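MobA-like NTP transferase domain-containing protein (Thermus thermophilus, PDB 2DPW) probably works as a nucleotidyltransferase of the MobA-like family, moving a nucleotidyl group from an NTP to a substrate not yet identified. Local coordinates at residues Ala5-Gly10 against Trp37-Leu42; Val102-Asp107 against Val214-Glu219; Tyr116-Lys121 against Ala210-Thr215; Gly146-Leu151 against Pro218-Asp223. All blocks are in the same frame, centred on the assembly; numbering follows the deposited sequence.

Interaction 1 of 4, residues Ala5-Gly10 against Trp37-Leu42; sequences AIVLAG and WVLEAL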
# COMPACT_ATOMS: atom_id res chain seq x y z
N ALA A 5 5.17 -10.40 5.73
CA ALA A 5 4.68 -9.44 4.76
C ALA A 5 3.24 -9.87 4.55
O ALA A 5 2.89 -11.02 4.82
CB ALA A 5 5.45 -9.56 3.48
N ILE A 6 2.39 -8.96 4.09
CA ILE A 6 1.01 -9.33 3.83
C ILE A 6 0.58 -8.76 2.51
O ILE A 6 0.81 -7.60 2.21
CB ILE A 6 0.04 -8.83 4.92
CG1 ILE A 6 0.44 -9.40 6.29
CG2 ILE A 6 -1.39 -9.21 4.54
CD1 ILE A 6 -0.45 -8.99 7.43
N VAL A 7 -0.05 -9.60 1.71
CA VAL A 7 -0.52 -9.17 0.42
C VAL A 7 -2.02 -9.22 0.36
O VAL A 7 -2.64 -10.29 0.43
CB VAL A 7 0.06 -10.03 -0.67
CG1 VAL A 7 -0.43 -9.58 -2.00
CG2 VAL A 7 1.57 -9.96 -0.60
N LEU A 8 -2.61 -8.03 0.25
CA LEU A 8 -4.04 -7.87 0.17
C LEU A 8 -4.39 -7.84 -1.30
O LEU A 8 -4.61 -6.78 -1.87
CB LEU A 8 -4.45 -6.57 0.86
CG LEU A 8 -4.05 -6.51 2.33
CD1 LEU A 8 -4.50 -5.19 2.91
CD2 LEU A 8 -4.68 -7.68 3.09
N ALA A 9 -4.41 -9.02 -1.90
CA ALA A 9 -4.73 -9.16 -3.30
C ALA A 9 -6.22 -9.37 -3.40
O ALA A 9 -6.76 -9.57 -4.48
CB ALA A 9 -4.00 -10.35 -3.88
N GLY A 10 -6.87 -9.34 -2.25
CA GLY A 10 -8.31 -9.52 -2.23
C GLY A 10 -8.97 -8.43 -3.04
O GLY A 10 -8.37 -7.39 -3.34
N TRP A 37 4.41 -11.45 -9.14
CA TRP A 37 5.56 -10.57 -9.32
C TRP A 37 5.80 -9.92 -7.96
O TRP A 37 6.94 -9.70 -7.55
CB TRP A 37 5.27 -9.51 -10.38
CG TRP A 37 5.03 -10.11 -11.74
CD1 TRP A 37 3.87 -10.09 -12.46
CD2 TRP A 37 5.97 -10.86 -12.52
NE1 TRP A 37 4.03 -10.78 -13.64
CE2 TRP A 37 5.31 -11.26 -13.70
CE3 TRP A 37 7.31 -11.23 -12.33
CZ2 TRP A 37 5.94 -12.02 -14.69
CZ3 TRP A 37 7.93 -11.98 -13.31
CH2 TRP A 37 7.25 -12.36 -14.48
N VAL A 38 4.71 -9.66 -7.26
CA VAL A 38 4.80 -9.05 -5.95
C VAL A 38 5.37 -10.07 -4.96
O VAL A 38 6.29 -9.75 -4.20
CB VAL A 38 3.41 -8.57 -5.47
CG1 VAL A 38 3.52 -7.93 -4.10
CG2 VAL A 38 2.84 -7.58 -6.48
N LEU A 39 4.82 -11.28 -4.98
CA LEU A 39 5.28 -12.35 -4.10
C LEU A 39 6.76 -12.59 -4.35
O LEU A 39 7.55 -12.68 -3.41
CB LEU A 39 4.50 -13.64 -4.35
CG LEU A 39 3.01 -13.63 -4.03
CD1 LEU A 39 2.40 -14.94 -4.50
CD2 LEU A 39 2.79 -13.42 -2.54
N GLU A 40 7.13 -12.71 -5.62
CA GLU A 40 8.53 -12.93 -5.96
C GLU A 40 9.39 -11.84 -5.31
O GLU A 40 10.43 -12.12 -4.71
CB GLU A 40 8.73 -12.88 -7.49
CG GLU A 40 8.10 -14.02 -8.27
CD GLU A 40 8.64 -15.41 -7.89
OE1 GLU A 40 9.54 -15.52 -7.03
OE2 GLU A 40 8.15 -16.40 -8.46
N ALA A 41 8.94 -10.60 -5.43
CA ALA A 41 9.67 -9.46 -4.88
C ALA A 41 9.81 -9.51 -3.36
O ALA A 41 10.85 -9.17 -2.82
CB ALA A 41 8.98 -8.17 -5.30
N LEU A 42 8.75 -9.92 -2.68
CA LEU A 42 8.77 -9.99 -1.23
C LEU A 42 9.76 -11.02 -0.72
O LEU A 42 10.62 -10.70 0.11
CB LEU A 42 7.36 -10.28 -0.70
CG LEU A 42 6.36 -9.16 -1.05
CD1 LEU A 42 4.96 -9.51 -0.57
CD2 LEU A 42 6.83 -7.86 -0.42
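One methyl group, CG2 of Val7, meets three different side chains of the helix and carries most of this contact. The first torsion of Val7 (chi1 180°) places CG1 anti to the backbone N and leaves CG2 beside it, aimed at segment 37-42. The nearest of its partners is CD1 of Leu42, 3.4 Å from Val7 CG2. Leu39, one turn earlier in the helix, reaches the same methyl with its CD2 4.2 Å from Val7 CG2, and CG1 of Val38 lies 4.5 Å from Val7 CG2 on the preceding residue. Both leucines hold CG beside their backbone N and then extend, so each offers the tip of one branch, crossing the valine obliquely. Two residues earlier in the strand, CB of Ala5 lies 4.1 Å from Leu42 CD1, so that single leucine branch touches both inward-facing residues of the strand.

Strand 5-8 and helix 37-42 run almost exactly antiparallel, at 173°, with their axes 10.2 Å apart. This is the first half of a beta-alpha-beta crossover: the chain leaves strand 4-8, returns as helix 35-44 and enters strand 48-52, which pairs in parallel with 4-8. Pro49 of that strand also lies against Leu39 and Leu42. On the far face of strand 4-8, Ile6 and Leu8 pack on helix 72-81. All five touching residues are buried and all the contacts are between carbons, so the helix is seated by the fit of branched side chains, with no polar group here to dictate its exact position along the strand.

Interaction 2 of 4, residues Val102-Asp107 against Val214-Glu219; sequences VRFVLD and VTPYPE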
# COMPACT_ATOMS: atom_id res chain seq x y z
N VAL A 102 11.71 -2.93 -2.20
CA VAL A 102 11.29 -3.44 -0.91
C VAL A 102 12.33 -3.22 0.19
O VAL A 102 12.01 -2.75 1.29
CB VAL A 102 10.96 -4.93 -1.01
CG1 VAL A 102 10.73 -5.50 0.39
CG2 VAL A 102 9.72 -5.13 -1.86
N ARG A 103 13.59 -3.54 -0.11
CA ARG A 103 14.63 -3.38 0.89
C ARG A 103 14.85 -1.94 1.27
O ARG A 103 15.18 -1.64 2.41
CB ARG A 103 15.92 -4.03 0.40
CG ARG A 103 15.82 -5.55 0.41
CD ARG A 103 17.13 -6.27 0.16
NE ARG A 103 17.02 -7.64 0.65
CZ ARG A 103 17.90 -8.60 0.42
NH1 ARG A 103 18.98 -8.36 -0.31
NH2 ARG A 103 17.69 -9.81 0.92
N PHE A 104 14.66 -1.03 0.32
CA PHE A 104 14.84 0.39 0.62
C PHE A 104 13.93 0.75 1.78
O PHE A 104 14.35 1.28 2.81
CB PHE A 104 14.48 1.25 -0.58
CG PHE A 104 14.45 2.72 -0.29
CD1 PHE A 104 15.63 3.41 -0.03
CD2 PHE A 104 13.25 3.41 -0.24
CE1 PHE A 104 15.60 4.77 0.28
CE2 PHE A 104 13.22 4.77 0.06
CZ PHE A 104 14.40 5.45 0.33
N VAL A 105 12.65 0.44 1.59
CA VAL A 105 11.62 0.70 2.57
C VAL A 105 12.10 0.15 3.90
O VAL A 105 12.24 0.89 4.88
CB VAL A 105 10.30 -0.00 2.18
CG1 VAL A 105 9.24 0.21 3.25
CG2 VAL A 105 9.82 0.53 0.83
N LEU A 106 12.37 -1.15 3.92
CA LEU A 106 12.81 -1.84 5.12
C LEU A 106 14.00 -1.17 5.78
O LEU A 106 14.01 -0.94 6.99
CB LEU A 106 13.19 -3.26 4.77
CG LEU A 106 12.10 -3.98 3.98
CD1 LEU A 106 12.68 -5.21 3.30
CD2 LEU A 106 10.97 -4.33 4.91
N ASP A 107 15.00 -0.84 4.96
CA ASP A 107 16.23 -0.25 5.45
C ASP A 107 16.19 1.23 5.75
O ASP A 107 16.94 1.71 6.60
CB ASP A 107 17.36 -0.56 4.47
CG ASP A 107 17.56 -2.06 4.27
OD1 ASP A 107 17.34 -2.81 5.26
OD2 ASP A 107 17.93 -2.50 3.16
N VAL A 214 9.98 8.88 1.81
CA VAL A 214 10.15 9.26 0.42
C VAL A 214 10.89 8.07 -0.19
O VAL A 214 12.04 7.80 0.16
CB VAL A 214 11.03 10.50 0.27
CG1 VAL A 214 11.13 10.87 -1.20
CG2 VAL A 214 10.44 11.64 1.08
N THR A 215 10.22 7.36 -1.10
CA THR A 215 10.80 6.18 -1.72
C THR A 215 10.99 6.40 -3.21
O THR A 215 10.02 6.44 -3.96
CB THR A 215 9.88 4.99 -1.48
OG1 THR A 215 9.66 4.86 -0.07
CG2 THR A 215 10.50 3.71 -2.01
N PRO A 216 12.25 6.53 -3.65
CA PRO A 216 12.72 6.76 -5.02
C PRO A 216 12.25 5.74 -6.04
O PRO A 216 12.31 5.99 -7.24
CB PRO A 216 14.23 6.74 -4.89
CG PRO A 216 14.48 6.95 -3.43
CD PRO A 216 13.40 6.16 -2.81
N TYR A 217 11.79 4.59 -5.56
CA TYR A 217 11.32 3.55 -6.46
C TYR A 217 9.82 3.65 -6.70
O TYR A 217 9.02 3.28 -5.85
CB TYR A 217 11.66 2.19 -5.88
CG TYR A 217 13.11 2.07 -5.47
CD1 TYR A 217 13.58 2.72 -4.33
CD2 TYR A 217 13.99 1.30 -6.21
CE1 TYR A 217 14.91 2.59 -3.93
CE2 TYR A 217 15.32 1.16 -5.83
CZ TYR A 217 15.78 1.80 -4.69
OH TYR A 217 17.09 1.61 -4.32
N PRO A 218 9.43 4.16 -7.87
CA PRO A 218 8.02 4.32 -8.24
C PRO A 218 7.23 3.01 -8.44
O PRO A 218 6.00 3.04 -8.54
CB PRO A 218 8.10 5.16 -9.51
CG PRO A 218 9.40 4.76 -10.09
CD PRO A 218 10.30 4.74 -8.90
N GLU A 219 7.93 1.88 -8.50
CA GLU A 219 7.25 0.59 -8.67
C GLU A 219 6.49 0.29 -7.39
O GLU A 219 5.69 -0.65 -7.32
CB GLU A 219 8.26 -0.53 -8.95
CG GLU A 219 9.42 -0.61 -7.98
CD GLU A 219 10.60 0.25 -8.40
OE1 GLU A 219 10.41 1.46 -8.65
OE2 GLU A 219 11.72 -0.29 -8.48
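Phe104 carries CG anti to its backbone N (chi1 172°), which swings the ring off helix 102-107 and out over segment 214-219. Tyr217 turns the other way, CG beside the backbone N (chi1 -51°), so its ring comes back to meet the phenylalanine; Thr215, with CG2 anti to N, presents that methyl to the ring. The two aromatic rings meet obliquely, centroids 5.5 Å apart and planes at 43°, with Tyr217 CE1 3.6 Å from Phe104 CB. Pro216 lays its CD over one face of the Phe104 ring. At the ring's edge, near its plane, lies the carbonyl oxygen of Val214, 3.3 Å from Phe104 CZ, a position where the partly positive ring hydrogens would suit an oxygen. Deeper in, Val105 CG2 approaches Thr215 CG2 at 4.3 Å. An alanine in place of Phe104 would remove the whole ring and would probably leave Pro216, Thr215 and Tyr217 poorly packed against the helix. Beyond the rings, Tyr217 OH is hydrogen-bonded to Glu100 of the same helix. Helix 99-108 lies against the sheet, with Val105 on Leu148 and Leu150 of strand 148-152, and the loop after strand 210-214 packs along its side.

Interaction 3 of 4, residues Tyr116-Lys121 against Ala210-Thr215; sequences YPIVPK and ARALVT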
# COMPACT_ATOMS: atom_id res chain seq x y z
N TYR A 116 4.54 5.06 5.85
CA TYR A 116 3.95 5.00 4.52
C TYR A 116 4.81 5.59 3.43
O TYR A 116 4.96 6.80 3.33
CB TYR A 116 2.62 5.73 4.52
CG TYR A 116 1.94 5.68 3.19
CD1 TYR A 116 1.84 4.48 2.50
CD2 TYR A 116 1.35 6.81 2.65
CE1 TYR A 116 1.16 4.40 1.31
CE2 TYR A 116 0.67 6.75 1.46
CZ TYR A 116 0.57 5.54 0.79
OH TYR A 116 -0.11 5.46 -0.39
N PRO A 117 5.39 4.72 2.59
CA PRO A 117 6.25 5.18 1.49
C PRO A 117 5.53 6.02 0.43
O PRO A 117 4.47 5.63 -0.07
CB PRO A 117 6.83 3.89 0.91
CG PRO A 117 6.30 2.77 1.70
CD PRO A 117 5.41 3.26 2.78
N ILE A 118 6.11 7.16 0.09
CA ILE A 118 5.53 8.03 -0.94
C ILE A 118 6.56 8.28 -2.03
O ILE A 118 7.75 8.37 -1.75
CB ILE A 118 5.06 9.41 -0.38
CG1 ILE A 118 6.21 10.08 0.36
CG2 ILE A 118 3.84 9.23 0.52
CD1 ILE A 118 5.87 11.47 0.89
N VAL A 119 6.09 8.41 -3.27
CA VAL A 119 6.97 8.64 -4.41
C VAL A 119 6.86 10.05 -5.03
O VAL A 119 5.76 10.59 -5.21
CB VAL A 119 6.68 7.63 -5.54
CG1 VAL A 119 7.72 7.76 -6.63
CG2 VAL A 119 6.66 6.22 -5.00
N PRO A 120 8.02 10.66 -5.36
CA PRO A 120 8.06 12.00 -5.96
C PRO A 120 7.64 11.99 -7.43
O PRO A 120 8.01 11.08 -8.18
CB PRO A 120 9.52 12.42 -5.79
CG PRO A 120 9.99 11.59 -4.62
CD PRO A 120 9.36 10.26 -4.90
N LYS A 121 6.87 12.99 -7.85
CA LYS A 121 6.44 13.10 -9.24
C LYS A 121 7.68 12.89 -10.10
O LYS A 121 7.68 12.13 -11.08
CB LYS A 121 5.86 14.50 -9.49
CG LYS A 121 5.27 14.74 -10.88
CD LYS A 121 4.71 16.15 -10.98
CE LYS A 121 3.60 16.27 -12.03
NZ LYS A 121 2.97 17.63 -12.03
N ALA A 210 3.25 8.09 13.12
CA ALA A 210 3.02 7.79 11.72
C ALA A 210 3.94 8.64 10.88
O ALA A 210 3.94 9.87 11.02
CB ALA A 210 1.58 8.08 11.35
N ARG A 211 4.73 8.00 10.03
CA ARG A 211 5.64 8.74 9.18
C ARG A 211 5.63 8.27 7.75
O ARG A 211 5.23 7.14 7.47
CB ARG A 211 7.05 8.66 9.77
CG ARG A 211 7.18 9.46 11.04
CD ARG A 211 8.60 9.58 11.50
NE ARG A 211 9.42 10.39 10.61
CZ ARG A 211 10.72 10.62 10.81
NH1 ARG A 211 11.32 10.09 11.87
NH2 ARG A 211 11.41 11.37 9.95
N ALA A 212 6.04 9.15 6.84
CA ALA A 212 6.11 8.82 5.42
C ALA A 212 7.56 8.56 5.06
O ALA A 212 8.46 9.07 5.72
CB ALA A 212 5.58 9.96 4.58
N LEU A 213 7.77 7.76 4.03
CA LEU A 213 9.13 7.47 3.58
C LEU A 213 9.22 7.84 2.11
O LEU A 213 8.58 7.20 1.26
CB LEU A 213 9.46 5.98 3.74
CG LEU A 213 10.86 5.55 3.27
CD1 LEU A 213 11.87 6.02 4.29
CD2 LEU A 213 10.97 4.04 3.12
N VAL A 214 9.98 8.88 1.81
CA VAL A 214 10.15 9.26 0.42
C VAL A 214 10.89 8.07 -0.19
O VAL A 214 12.04 7.80 0.16
CB VAL A 214 11.03 10.50 0.27
CG1 VAL A 214 11.13 10.87 -1.20
CG2 VAL A 214 10.44 11.64 1.08
N THR A 215 10.22 7.36 -1.10
CA THR A 215 10.80 6.18 -1.72
C THR A 215 10.99 6.40 -3.21
O THR A 215 10.02 6.44 -3.96
CB THR A 215 9.88 4.99 -1.48
OG1 THR A 215 9.66 4.86 -0.07
CG2 THR A 215 10.50 3.71 -2.01
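Strand 210-214 is an edge strand of the large mixed sheet, paired in parallel with strand 114-120, and the two segments twist across each other at 37°. Four backbone hydrogen bonds join them. Tyr116 N donates to Arg211 O (2.7 Å) and Leu213 N to Tyr116 O. Further on, Ile118 N donates to Leu213 O at 2.7 Å. The bond from Thr215 N to Ile118 O is the straightest, at 172°. Tyr116 and Ile118 use both N and O, while Pro117, which has no N-H to give, turns its carbonyl to the other side and bonds Gly146. CA-H...O contacts from Ala212, Pro117 and Val214 fill in between.

The apolar contacts divide between the faces. Ile118 CD1 lies 4.0 Å from Ala212 CB on the face that Tyr116 and Val214 share, where Phe143 also packs; on the reverse face Pro117 and Leu213 lie side by side, with Leu213 reaching Phe104 of helix 99-108. Past the last bridge, Pro120 CG meets Val214 CG1 at 3.7 Å.

Among polar side chains, Tyr116 OH bonds Gly146 O, and Glu199 takes both Arg211 NE and Ala212 N. Leu213 O is gripped twice: besides Ile118 N it accepts from Thr215 OG1 at 2.9 Å, from above the carbonyl plane.

Interaction 4 of 4, residues Gly146-Leu151 against Pro218-Asp223; sequences GNLLLL and PEVGVD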
# COMPACT_ATOMS: atom_id res chain seq x y z
N GLY A 146 2.27 5.29 -1.95
CA GLY A 146 2.55 3.94 -2.45
C GLY A 146 1.42 2.97 -2.22
O GLY A 146 0.33 3.35 -1.81
N ASN A 147 1.68 1.71 -2.52
CA ASN A 147 0.70 0.68 -2.35
C ASN A 147 1.29 -0.27 -1.33
O ASN A 147 0.96 -1.45 -1.27
CB ASN A 147 0.50 -0.02 -3.69
CG ASN A 147 -0.35 0.81 -4.69
OD1 ASN A 147 -1.51 1.10 -4.44
ND2 ASN A 147 0.24 1.16 -5.84
N LEU A 148 2.23 0.26 -0.56
CA LEU A 148 2.91 -0.47 0.49
C LEU A 148 2.68 0.26 1.79
O LEU A 148 2.56 1.48 1.81
CB LEU A 148 4.42 -0.52 0.24
CG LEU A 148 5.04 -1.22 -0.98
CD1 LEU A 148 6.55 -1.09 -0.83
CD2 LEU A 148 4.64 -2.70 -1.07
N LEU A 149 2.62 -0.51 2.87
CA LEU A 149 2.45 0.06 4.20
C LEU A 149 3.22 -0.79 5.19
O LEU A 149 2.96 -1.99 5.34
CB LEU A 149 0.98 0.11 4.59
CG LEU A 149 0.69 0.89 5.88
CD1 LEU A 149 0.93 2.38 5.65
CD2 LEU A 149 -0.74 0.65 6.29
N LEU A 150 4.16 -0.15 5.87
CA LEU A 150 5.00 -0.81 6.86
C LEU A 150 4.43 -0.62 8.28
O LEU A 150 4.33 0.50 8.78
CB LEU A 150 6.41 -0.22 6.75
CG LEU A 150 7.51 -0.85 7.59
CD1 LEU A 150 7.48 -2.37 7.48
CD2 LEU A 150 8.84 -0.30 7.13
N LEU A 151 4.05 -1.72 8.92
CA LEU A 151 3.46 -1.63 10.25
C LEU A 151 4.14 -2.39 11.37
O LEU A 151 4.72 -3.45 11.17
CB LEU A 151 2.01 -2.14 10.26
CG LEU A 151 0.97 -1.63 9.29
CD1 LEU A 151 -0.28 -2.45 9.52
CD2 LEU A 151 0.71 -0.12 9.47
N PRO A 218 9.43 4.16 -7.87
CA PRO A 218 8.02 4.32 -8.24
C PRO A 218 7.23 3.01 -8.44
O PRO A 218 6.00 3.04 -8.54
CB PRO A 218 8.10 5.16 -9.51
CG PRO A 218 9.40 4.76 -10.09
CD PRO A 218 10.30 4.74 -8.90
N GLU A 219 7.93 1.88 -8.50
CA GLU A 219 7.25 0.59 -8.67
C GLU A 219 6.49 0.29 -7.39
O GLU A 219 5.69 -0.65 -7.32
CB GLU A 219 8.26 -0.53 -8.95
CG GLU A 219 9.42 -0.61 -7.98
CD GLU A 219 10.60 0.25 -8.40
OE1 GLU A 219 10.41 1.46 -8.65
OE2 GLU A 219 11.72 -0.29 -8.48
N VAL A 220 6.74 1.11 -6.38
CA VAL A 220 6.10 0.99 -5.09
C VAL A 220 4.65 1.48 -5.15
O VAL A 220 3.85 1.18 -4.27
CB VAL A 220 6.86 1.82 -4.04
CG1 VAL A 220 6.25 3.20 -3.90
CG2 VAL A 220 6.84 1.12 -2.74
N GLY A 221 4.32 2.22 -6.20
CA GLY A 221 2.98 2.76 -6.32
C GLY A 221 2.28 2.65 -7.66
O GLY A 221 1.06 2.78 -7.74
N VAL A 222 3.04 2.43 -8.73
CA VAL A 222 2.44 2.31 -10.06
C VAL A 222 1.76 0.96 -10.21
O VAL A 222 2.41 -0.06 -10.49
CB VAL A 222 3.48 2.45 -11.18
CG1 VAL A 222 2.78 2.41 -12.53
CG2 VAL A 222 4.24 3.75 -11.03
N ASP A 223 0.45 0.95 -10.01
CA ASP A 223 -0.33 -0.27 -10.12
C ASP A 223 -0.89 -0.42 -11.53
O ASP A 223 -0.66 0.41 -12.40
CB ASP A 223 -1.47 -0.25 -9.11
CG ASP A 223 -2.41 0.92 -9.33
OD1 ASP A 223 -1.95 2.08 -9.23
OD2 ASP A 223 -3.60 0.68 -9.62
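Val220 forms the close-packed half of this contact. Its CG2 lies against the side chain of Leu148, 4.2 Å from Leu148 CB, the two side chains crossing obliquely, while its CG1 lies 4.0 Å from Gly146 CA. Without a side chain at either residue, Gly146 and Gly221 bring their backbones together, Gly146 CA to Gly221 CA 4.1 Å. The same spot holds the one clear hydrogen bond across the segments: Asn147 N to Val220 O, 2.8 Å, with the donor in the carbonyl plane and an N-H...O angle of 154°. The loop is itself wound tightly, Pro218 O accepting from both Gly221 N and Val222 N.

The other side is polar, looser and partly exposed. Asn147, with CG beside its backbone N (chi1 -76°), sends its amide along the loop, where ND2 comes 2.6 Å from Gly221 O and 4.0 Å from Asp223 CB. A leucine in place of Asn147 would remove the amide beside Gly221 O and is likely to disturb how the loop settles there. Asp223 is paired with Arg133, yet its other oxygen lies near Asp93 and Asp225. Such crowding would probably raise the carboxylates' proton affinity unless a cation is present, and it recalls the acidic metal sites of related nucleotidyltransferases.

Within the fold, the contact fastens the loop before helix 227-230 to the start of strand 148-152. That strand runs between 86-91 and 114-120; Leu148 packs on Leu88 and Ala90 of strand 86-91 and on Val105 of helix 99-108, and Val220 on Val119.

How the interactions relate
Interactions 1, 3 and 4 all reach the one large sheet, but at different places: 1 and 3 lie on opposite sides of the chain's centre, about 19 Å apart between centres, with 4 nearest the middle. Interaction 1 is wholly buried and apolar. Interaction 3, at the sheet's edge, depends on backbone bonds; 2 is partly buried and aromatic; 4 mixes backbone, apolar and amide groups. Interactions 3, 2 and 4, in that order, draw on the chain from Ala210 to Asp223, sharing Val214 and Thr215, then Pro218 and Glu219. Helix 99-108 links neighbours too: Val102 CG2 touches Leu42 CD2 of interaction 1 at 4.2 Å, and Val105 meets Leu213 of interaction 3.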